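Local coordinates for GMP reductase (Trypanosoma brucei brucei, PDB 6JIG), which probably catalyses the irreversible NADPH-dependent deamination of GMP to IMP, helping to balance adenine and guanine nucleotides, at residues L267-V272 against A297-D302. The protein carries 1 engineered substitution. Numbering follows the deposited sequence.
Sequences LCINMV and AEALID
L300 reaches with its CD2 methyl group to both C268 and I269, joining two successive outer helices of the (beta/alpha)8 TIM barrel of the IMPDH/GMPR family. Its CD2 lies 3.7 Å from I269 CG1 and 3.8 Å from C268 SG, so a single methyl is shared by two neighbouring residues of segment 267-272. Farther out on the same I269 arm, CD1 meets A299 CB at 3.9 Å. All three approaches are at van der Waals distance, and the interface between the segments is apolar, with 199 Å² buried over both sides.

The first torsions are consistent with these contacts. In C268 the sulfur stands opposite the backbone N (chi1 -179°), which brings SG up to the leucine methyl. I269 instead has CG1 opposite its carbonyl carbon (chi1 -74°), and its CG1-CD1 arm spans L300 and A299, with CG1 on the leucine and the terminal methyl on the alanine.

Backbone geometry agrees with the side chains: the local axes approach to 9.5 Å and run nearly parallel, 25° apart, as expected for helices that each follow a strand of the barrel. I269 and L300 form the nearest CA pair, at 6.0 Å. Strand 285-291 connects the two helices in sequence and lies beneath them, with V272 and L300 both resting on A288, while L300 also packs on L308 of the next strand, 307-310. C268 touches I260, predicted to belong to the NAD(+) site, on the loop before its helix. On the far flank of helix 294-302, R344 of helix 330-344 makes salt bridges through NH1 with both E298 OE2 and D302 OD1.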
loop_
_atom_site.group_PDB
_atom_site.type_symbol
_atom_site.label_atom_id
_atom_site.label_comp_id
_atom_site.label_asym_id
_atom_site.label_seq_id
_atom_site.Cartn_x
_atom_site.Cartn_y
_atom_site.Cartn_z
ATOM N N LEU A 267 -24.470 3.761 42.675
ATOM C CA LEU A 267 -23.207 3.221 43.168
ATOM C C LEU A 267 -22.190 4.330 43.383
ATOM O O LEU A 267 -21.481 4.364 44.404
ATOM C CB LEU A 267 -22.646 2.200 42.178
ATOM C CG LEU A 267 -23.299 0.817 42.094
ATOM C CD1 LEU A 267 -22.417 -0.098 41.274
ATOM C CD2 LEU A 267 -23.522 0.248 43.472
ATOM N N CYS A 268 -22.094 5.240 42.413
ATOM C CA CYS A 268 -21.134 6.329 42.530
ATOM C C CYS A 268 -21.608 7.360 43.537
ATOM O O CYS A 268 -20.826 7.837 44.363
ATOM C CB CYS A 268 -20.923 6.981 41.147
ATOM S SG CYS A 268 -19.723 8.327 41.160
ATOM N N ILE A 269 -22.893 7.711 43.494
ATOM C CA ILE A 269 -23.423 8.708 44.420
ATOM C C ILE A 269 -23.263 8.246 45.866
ATOM O O ILE A 269 -22.945 9.039 46.765
ATOM C CB ILE A 269 -24.897 8.994 44.084
ATOM C CG1 ILE A 269 -25.008 9.848 42.812
ATOM C CG2 ILE A 269 -25.620 9.648 45.248
ATOM C CD1 ILE A 269 -26.372 9.748 42.136
ATOM N N ASN A 270 -23.480 6.955 46.108
ATOM C CA ASN A 270 -23.396 6.431 47.466
ATOM C C ASN A 270 -21.952 6.308 47.932
ATOM O O ASN A 270 -21.672 6.461 49.127
ATOM C CB ASN A 270 -24.120 5.087 47.542
ATOM C CG ASN A 270 -25.619 5.240 47.413
ATOM O OD1 ASN A 270 -26.166 6.309 47.691
ATOM N ND2 ASN A 270 -26.297 4.175 47.001
ATOM N N MET A 271 -21.020 6.047 47.010
ATOM C CA MET A 271 -19.610 6.057 47.381
ATOM C C MET A 271 -19.158 7.462 47.769
ATOM O O MET A 271 -18.417 7.631 48.747
ATOM C CB MET A 271 -18.757 5.508 46.235
ATOM C CG MET A 271 -17.307 5.262 46.613
ATOM S SD MET A 271 -17.194 3.964 47.878
ATOM C CE MET A 271 -15.438 3.979 48.197
ATOM N N VAL A 272 -19.611 8.482 47.030
ATOM C CA VAL A 272 -19.288 9.862 47.391
ATOM C C VAL A 272 -19.848 10.193 48.769
ATOM O O VAL A 272 -19.167 10.796 49.607
ATOM C CB VAL A 272 -19.826 10.846 46.339
ATOM C CG1 VAL A 272 -19.614 12.281 46.821
ATOM C CG2 VAL A 272 -19.139 10.632 44.991
ATOM N N ALA A 297 -24.264 15.987 36.716
ATOM C CA ALA A 297 -23.487 16.930 37.518
ATOM C C ALA A 297 -24.258 17.329 38.768
ATOM O O ALA A 297 -23.708 17.344 39.879
ATOM C CB ALA A 297 -23.128 18.161 36.680
ATOM N N GLU A 298 -25.538 17.652 38.604
ATOM C CA GLU A 298 -26.365 18.026 39.744
ATOM C C GLU A 298 -26.369 16.930 40.800
ATOM O O GLU A 298 -26.218 17.207 41.996
ATOM C CB GLU A 298 -27.792 18.322 39.271
ATOM C CG GLU A 298 -28.758 18.726 40.387
ATOM C CD GLU A 298 -28.510 20.140 40.892
ATOM O OE1 GLU A 298 -28.073 20.986 40.078
ATOM O OE2 GLU A 298 -28.754 20.407 42.096
ATOM N N ALA A 299 -26.494 15.670 40.375
ATOM C CA ALA A 299 -26.609 14.576 41.336
ATOM C C ALA A 299 -25.308 14.368 42.100
ATOM O O ALA A 299 -25.316 14.137 43.321
ATOM C CB ALA A 299 -27.023 13.287 40.612
ATOM N N LEU A 300 -24.178 14.416 41.402
ATOM C CA LEU A 300 -22.913 14.194 42.085
ATOM C C LEU A 300 -22.567 15.375 42.987
ATOM O O LEU A 300 -22.046 15.181 44.091
ATOM C CB LEU A 300 -21.795 13.918 41.076
ATOM C CG LEU A 300 -21.783 12.529 40.405
ATOM C CD1 LEU A 300 -20.461 12.325 39.691
ATOM C CD2 LEU A 300 -21.983 11.427 41.416
ATOM N N ILE A 301 -22.872 16.600 42.550
ATOM C CA ILE A 301 -22.661 17.758 43.418
ATOM C C ILE A 301 -23.535 17.656 44.667
ATOM O O ILE A 301 -23.076 17.908 45.788
ATOM C CB ILE A 301 -22.921 19.067 42.655
ATOM C CG1 ILE A 301 -21.881 19.260 41.542
ATOM C CG2 ILE A 301 -22.898 20.254 43.623
ATOM C CD1 ILE A 301 -22.246 20.356 40.574
ATOM N N ASP A 302 -24.810 17.296 44.492
ATOM C CA ASP A 302 -25.704 17.134 45.638
ATOM C C ASP A 302 -25.229 16.024 46.570
ATOM O O ASP A 302 -25.499 16.068 47.777
ATOM C CB ASP A 302 -27.132 16.837 45.159
ATOM C CG ASP A 302 -27.823 18.054 44.558
ATOM O OD1 ASP A 302 -27.327 19.187 44.713
ATOM O OD2 ASP A 302 -28.874 17.867 43.914
#